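Local coordinates for protein cyclic GMP-AMP synthase-like receptor (Tribolium castaneum, PDB 7LT2) that senses cytoplasmic double-stranded RNA and joins ATP and GTP into the cyclic dinucleotide 2',3'-cGAMP, raising an innate immune response, at residues 81-86 with 104-109; 265-270 with 364-369. One frame throughout, in Å; residues are numbered along the deposited sequence.

Contact 1: 81-86 with 104-109; sequences IYAQPV and DGWLRQ
The Y82 ring carries the carboxamide of Q109 over one face, with the two planes stacked only 13° apart and Q109 NE2 above the ring. At its edge it meets backbone: G105 C lies in the plane of the ring, and G105 O comes within 3.7 Å of Y82 CE1. The indole of W106 approaches the tyrosine at a slant, through one corner of its benzo ring, with W106 CE3 3.7 Å from Y82 CB and 3.9 Å from Y82 CD1. The indole itself receives Y82 CB and A83 CB obliquely, and Y115 meets it edge-to-face.

Y82 CG stands anti to its backbone N (chi1 -164°), while a bend at chi2 of Q109 (-66°) places CD near the tyrosine. The methylene below the amide does the touching, Q109 CG lying 3.8 Å from Y82 CE1, and Q109 CD sits 4.2 Å from Y82 OH. Nearer the backbone, A83 CB abuts W106 CB at 3.9 Å, and the backbones of these two residues are the nearest of the two segments.

Residues 81-83 form a short 3-10 turn leading into strand 85-89, whose antiparallel partner, strand 95-100, runs on towards helix 103-107. The contact thus folds the end of that helix back onto the 3-10 turn that precedes the hairpin, within the nucleotidyltransferase domain. No hydrogen bond crosses between 81-86 and 104-109; the 214 Å² buried at the surface is van der Waals packing, with an amide lying loosely over a ring and nearly parallel to it. The fit of helix against turn therefore probably rests on shape, while polar bonds that hold the turn, from N102 to Y82 O and to the backbone of A83, lie outside the two segments.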
loop_
_atom_site.group_PDB
_atom_site.type_symbol
_atom_site.label_atom_id
_atom_site.label_comp_id
_atom_site.label_asym_id
_atom_site.label_seq_id
_atom_site.Cartn_x
_atom_site.Cartn_y
_atom_site.Cartn_z
ATOM N N ILE A 81 -14.870 -17.263 13.588
ATOM C CA ILE A 81 -14.180 -17.392 14.866
ATOM C C ILE A 81 -14.499 -18.716 15.543
ATOM O O ILE A 81 -13.730 -19.171 16.393
ATOM C CB ILE A 81 -14.516 -16.212 15.801
ATOM C CG1 ILE A 81 -15.946 -16.330 16.326
ATOM C CG2 ILE A 81 -14.324 -14.884 15.081
ATOM C CD1 ILE A 81 -16.318 -15.242 17.316
ATOM N N TYR A 82 -15.615 -19.355 15.178
ATOM C CA TYR A 82 -15.948 -20.649 15.764
ATOM C C TYR A 82 -14.871 -21.686 15.470
ATOM O O TYR A 82 -14.652 -22.599 16.275
ATOM C CB TYR A 82 -17.311 -21.121 15.250
ATOM C CG TYR A 82 -17.945 -22.240 16.056
ATOM C CD1 TYR A 82 -17.724 -23.570 15.728
ATOM C CD2 TYR A 82 -18.782 -21.960 17.133
ATOM C CE1 TYR A 82 -18.305 -24.596 16.459
ATOM C CE2 TYR A 82 -19.369 -22.977 17.867
ATOM C CZ TYR A 82 -19.128 -24.291 17.526
ATOM O OH TYR A 82 -19.710 -25.311 18.254
ATOM N N ALA A 83 -14.179 -21.555 14.334
ATOM C CA ALA A 83 -13.072 -22.440 13.990
ATOM C C ALA A 83 -11.832 -22.186 14.832
ATOM O O ALA A 83 -10.839 -22.905 14.669
ATOM C CB ALA A 83 -12.722 -22.300 12.507
ATOM N N GLN A 84 -11.870 -21.180 15.701
ATOM C CA GLN A 84 -10.830 -20.826 16.659
ATOM C C GLN A 84 -9.489 -20.554 15.989
ATOM O O GLN A 84 -8.514 -21.274 16.238
ATOM C CB GLN A 84 -10.683 -21.927 17.707
ATOM C CG GLN A 84 -11.936 -22.124 18.545
ATOM C CD GLN A 84 -11.766 -23.199 19.591
ATOM O OE1 GLN A 84 -10.648 -23.505 20.000
ATOM N NE2 GLN A 84 -12.875 -23.788 20.024
ATOM N N PRO A 85 -9.392 -19.523 15.152
ATOM C CA PRO A 85 -8.074 -19.116 14.653
ATOM C C PRO A 85 -7.250 -18.495 15.770
ATOM O O PRO A 85 -7.770 -17.763 16.614
ATOM C CB PRO A 85 -8.409 -18.090 13.564
ATOM C CG PRO A 85 -9.717 -17.512 14.000
ATOM C CD PRO A 85 -10.468 -18.642 14.658
ATOM N N VAL A 86 -5.956 -18.807 15.778
ATOM C CA VAL A 86 -5.037 -18.293 16.787
ATOM C C VAL A 86 -3.838 -17.686 16.076
ATOM O O VAL A 86 -3.154 -18.369 15.303
ATOM C CB VAL A 86 -4.587 -19.376 17.777
ATOM C CG1 VAL A 86 -3.502 -18.825 18.697
ATOM C CG2 VAL A 86 -5.773 -19.863 18.593
ATOM N N ASP A 104 -12.519 -28.653 12.576
ATOM C CA ASP A 104 -13.447 -29.780 12.506
ATOM C C ASP A 104 -14.788 -29.437 13.141
ATOM O O ASP A 104 -15.842 -29.786 12.601
ATOM C CB ASP A 104 -12.843 -31.006 13.181
ATOM C CG ASP A 104 -11.715 -31.620 12.379
ATOM O OD1 ASP A 104 -11.456 -31.153 11.251
ATOM O OD2 ASP A 104 -11.090 -32.576 12.881
ATOM N N GLY A 105 -14.770 -28.772 14.294
ATOM C CA GLY A 105 -16.019 -28.386 14.927
ATOM C C GLY A 105 -16.825 -27.417 14.091
ATOM O O GLY A 105 -18.055 -27.469 14.089
ATOM N N TRP A 106 -16.144 -26.523 13.367
ATOM C CA TRP A 106 -16.846 -25.633 12.450
ATOM C C TRP A 106 -17.450 -26.410 11.286
ATOM O O TRP A 106 -18.573 -26.121 10.859
ATOM C CB TRP A 106 -15.889 -24.546 11.951
ATOM C CG TRP A 106 -16.471 -23.673 10.879
ATOM C CD1 TRP A 106 -16.022 -23.538 9.596
ATOM C CD2 TRP A 106 -17.622 -22.828 10.993
ATOM N NE1 TRP A 106 -16.816 -22.652 8.910
ATOM C CE2 TRP A 106 -17.808 -22.205 9.744
ATOM C CE3 TRP A 106 -18.507 -22.530 12.034
ATOM C CZ2 TRP A 106 -18.844 -21.303 9.505
ATOM C CZ3 TRP A 106 -19.537 -21.636 11.794
ATOM C CH2 TRP A 106 -19.693 -21.029 10.541
ATOM N N LEU A 107 -16.719 -27.396 10.755
ATOM C CA LEU A 107 -17.250 -28.179 9.643
ATOM C C LEU A 107 -18.502 -28.946 10.047
ATOM O O LEU A 107 -19.363 -29.213 9.200
ATOM C CB LEU A 107 -16.178 -29.132 9.110
ATOM C CG LEU A 107 -14.901 -28.469 8.580
ATOM C CD1 LEU A 107 -13.892 -29.519 8.122
ATOM C CD2 LEU A 107 -15.222 -27.494 7.457
ATOM N N ARG A 108 -18.632 -29.296 11.327
ATOM C CA ARG A 108 -19.810 -30.011 11.806
ATOM C C ARG A 108 -21.003 -29.095 12.039
ATOM O O ARG A 108 -22.085 -29.590 12.374
ATOM C CB ARG A 108 -19.476 -30.772 13.092
ATOM C CG ARG A 108 -18.600 -31.991 12.853
ATOM C CD ARG A 108 -18.408 -32.811 14.115
ATOM N NE ARG A 108 -17.524 -32.157 15.072
ATOM C CZ ARG A 108 -16.265 -32.510 15.292
ATOM N NH1 ARG A 108 -15.707 -33.526 14.651
ATOM N NH2 ARG A 108 -15.548 -31.830 16.183
ATOM N N GLN A 109 -20.826 -27.789 11.875
ATOM C CA GLN A 109 -21.924 -26.841 11.949
ATOM C C GLN A 109 -22.605 -26.719 10.590
ATOM O O GLN A 109 -21.993 -26.989 9.552
ATOM C CB GLN A 109 -21.406 -25.479 12.400
ATOM C CG GLN A 109 -20.932 -25.453 13.840
ATOM C CD GLN A 109 -22.066 -25.663 14.826
ATOM O OE1 GLN A 109 -22.384 -26.791 15.193
ATOM N NE2 GLN A 109 -22.681 -24.571 15.259
#

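Contact 2: 265-270 with 364-369; sequences IKKLKE and HLLTKE
H364 presents its backbone to L268: L268 CD1 lies 3.8 Å from H364 O, while the imidazole leads away, its NE2 hydrogen-bonded to D353 and its ring meeting that of Y349. L365 follows at the closest approach of the two backbones. Its CD1 touches L268 CD1 at 4.2 Å, the two leucine side chains crossing at about a right angle, and L268 also packs on L309 and I350 of neighbouring helices.

L365 O is the polar focus. K267 NZ donates to it at 2.7 Å, with a C=O...N angle of 139° and the donor tilted 30° from the carbonyl plane. The lysine arches over this oxygen: its chain bends at chi2 and again at chi4 (62°), which turns NZ onto L365 O, and K267 CG and K267 CE lie 3.5 and 3.8 Å from L365 O. Helix 361-365 ends here, so the ammonium probably also gains from the partial negative charge of that terminus. The partner, helix 258-272, belongs to the HhH/H2TH-like domain, the helical lobe of this Mab-21 enzyme; next to K267, K266 probably binds ATP, judging from related proteins.

L366 leaves helical geometry. Its CA-CB bond points off, yet the chain end returns, bringing L366 CD2 within 3.8 Å of K267 NZ; its carbonyl oxygen takes a hydrogen bond from K271. T367 then stands at the N-cap of helix 368-375, its hydroxyl capping a backbone N just beyond the segment, while its own N is hydrogen-bonded to E370 OE1, in the manner of a capping box. That same oxygen of E370, a residue outside both segments, forms a salt bridge with K267 NZ.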
loop_
_atom_site.group_PDB
_atom_site.type_symbol
_atom_site.label_atom_id
_atom_site.label_comp_id
_atom_site.label_asym_id
_atom_site.label_seq_id
_atom_site.Cartn_x
_atom_site.Cartn_y
_atom_site.Cartn_z
ATOM N N ILE A 265 9.917 15.021 0.142
ATOM C CA ILE A 265 11.059 14.183 0.492
ATOM C C ILE A 265 11.129 12.960 -0.418
ATOM O O ILE A 265 12.216 12.566 -0.860
ATOM C CB ILE A 265 11.003 13.796 1.982
ATOM C CG1 ILE A 265 11.213 15.044 2.849
ATOM C CG2 ILE A 265 12.039 12.720 2.303
ATOM C CD1 ILE A 265 11.088 14.796 4.338
ATOM N N LYS A 266 9.978 12.353 -0.736
ATOM C CA LYS A 266 9.992 11.217 -1.660
ATOM C C LYS A 266 10.484 11.634 -3.040
ATOM O O LYS A 266 11.174 10.863 -3.719
ATOM C CB LYS A 266 8.598 10.582 -1.758
ATOM C CG LYS A 266 8.200 9.756 -0.543
ATOM C CD LYS A 266 6.762 9.249 -0.647
ATOM C CE LYS A 266 6.590 8.281 -1.801
ATOM N NZ LYS A 266 5.261 7.586 -1.792
ATOM N N LYS A 267 10.137 12.850 -3.478
ATOM C CA LYS A 267 10.642 13.340 -4.756
ATOM C C LYS A 267 12.156 13.482 -4.718
ATOM O O LYS A 267 12.849 13.107 -5.672
ATOM C CB LYS A 267 9.984 14.680 -5.098
ATOM C CG LYS A 267 10.363 15.262 -6.467
ATOM C CD LYS A 267 9.769 14.441 -7.599
ATOM C CE LYS A 267 9.862 15.157 -8.945
ATOM N NZ LYS A 267 11.273 15.404 -9.322
ATOM N N LEU A 268 12.685 14.013 -3.611
ATOM C CA LEU A 268 14.130 14.090 -3.428
ATOM C C LEU A 268 14.759 12.702 -3.440
ATOM O O LEU A 268 15.829 12.499 -4.029
ATOM C CB LEU A 268 14.439 14.810 -2.116
ATOM C CG LEU A 268 15.903 15.048 -1.746
ATOM C CD1 LEU A 268 16.581 15.919 -2.793
ATOM C CD2 LEU A 268 16.007 15.679 -0.360
ATOM N N LYS A 269 14.105 11.737 -2.792
ATOM C CA LYS A 269 14.607 10.367 -2.768
ATOM C C LYS A 269 14.666 9.777 -4.171
ATOM O O LYS A 269 15.650 9.120 -4.538
ATOM C CB LYS A 269 13.722 9.515 -1.848
ATOM C CG LYS A 269 14.136 8.049 -1.725
ATOM C CD LYS A 269 13.392 7.145 -2.710
ATOM C CE LYS A 269 11.923 6.991 -2.335
ATOM N NZ LYS A 269 11.229 6.020 -3.226
ATOM N N GLU A 270 13.618 9.997 -4.969
ATOM C CA GLU A 270 13.593 9.473 -6.330
ATOM C C GLU A 270 14.734 10.028 -7.164
ATOM O O GLU A 270 15.278 9.324 -8.022
ATOM C CB GLU A 270 12.264 9.805 -7.006
ATOM C CG GLU A 270 11.082 9.006 -6.525
ATOM C CD GLU A 270 9.815 9.365 -7.284
ATOM O OE1 GLU A 270 9.922 9.962 -8.378
ATOM O OE2 GLU A 270 8.715 9.060 -6.785
ATOM N N HIS A 364 17.233 20.861 -6.461
ATOM C CA HIS A 364 17.528 19.523 -5.967
ATOM C C HIS A 364 16.375 18.554 -6.169
ATOM O O HIS A 364 16.609 17.352 -6.338
ATOM C CB HIS A 364 17.880 19.563 -4.477
ATOM C CG HIS A 364 19.150 20.292 -4.174
ATOM N ND1 HIS A 364 20.390 19.699 -4.275
ATOM C CD2 HIS A 364 19.373 21.562 -3.760
ATOM C CE1 HIS A 364 21.323 20.576 -3.949
ATOM N NE2 HIS A 364 20.732 21.713 -3.631
ATOM N N LEU A 365 15.136 19.044 -6.142
ATOM C CA LEU A 365 13.985 18.154 -6.244
ATOM C C LEU A 365 13.707 17.731 -7.680
ATOM O O LEU A 365 13.280 16.595 -7.914
ATOM C CB LEU A 365 12.746 18.830 -5.651
ATOM C CG LEU A 365 12.474 18.632 -4.157
ATOM C CD1 LEU A 365 13.706 18.918 -3.312
ATOM C CD2 LEU A 365 11.320 19.519 -3.729
ATOM N N LEU A 366 13.950 18.611 -8.645
ATOM C CA LEU A 366 13.563 18.382 -10.028
ATOM C C LEU A 366 14.754 17.929 -10.863
ATOM O O LEU A 366 15.893 18.345 -10.637
ATOM C CB LEU A 366 12.962 19.654 -10.634
ATOM C CG LEU A 366 11.758 20.232 -9.887
ATOM C CD1 LEU A 366 11.206 21.456 -10.601
ATOM C CD2 LEU A 366 10.675 19.170 -9.717
ATOM N N THR A 367 14.477 17.056 -11.828
ATOM C CA THR A 367 15.450 16.792 -12.870
ATOM C C THR A 367 15.701 18.076 -13.649
ATOM O O THR A 367 14.925 19.034 -13.579
ATOM C CB THR A 367 14.956 15.690 -13.810
ATOM O OG1 THR A 367 13.816 16.157 -14.541
ATOM C CG2 THR A 367 14.554 14.451 -13.016
ATOM N N LYS A 368 16.810 18.104 -14.389
ATOM C CA LYS A 368 17.098 19.285 -15.195
ATOM C C LYS A 368 15.989 19.529 -16.208
ATOM O O LYS A 368 15.617 20.677 -16.471
ATOM C CB LYS A 368 18.454 19.135 -15.880
ATOM C CG LYS A 368 19.551 18.781 -14.892
ATOM C CD LYS A 368 20.923 19.211 -15.357
ATOM C CE LYS A 368 21.914 19.046 -14.222
ATOM N NZ LYS A 368 23.237 19.572 -14.597
ATOM N N GLU A 369 15.412 18.453 -16.747
ATOM C CA GLU A 369 14.318 18.592 -17.703
ATOM C C GLU A 369 13.059 19.128 -17.031
ATOM O O GLU A 369 12.363 19.978 -17.599
ATOM C CB GLU A 369 14.043 17.248 -18.379
ATOM C CG GLU A 369 15.167 16.775 -19.301
ATOM C CD GLU A 369 16.401 16.289 -18.549
ATOM O OE1 GLU A 369 16.261 15.858 -17.383
ATOM O OE2 GLU A 369 17.510 16.344 -19.127
#

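How the contacts relate
Contact 1 and contact 2 lie on opposite sides of the chain's centre, their own centres 53 Å apart and their nearest atoms about 32 Å apart, so neither touches the other. They follow in series: 81-86 with 104-109 closes a local loop of the nucleotidyltransferase domain before 265-270 with 364-369 opens in the helical lobe. Contact 1 is a surface contact away from the nucleotide-binding and metal sites. Contact 2 is buried and nearer the probable ATP site: it includes K266, and the L268 side chain is about 8 Å from that of I281, K266 and I281 both being probable ATP-binding residues. Helix 278-291, which packs on 265-270, also carries I289 and E290 of the manganese site.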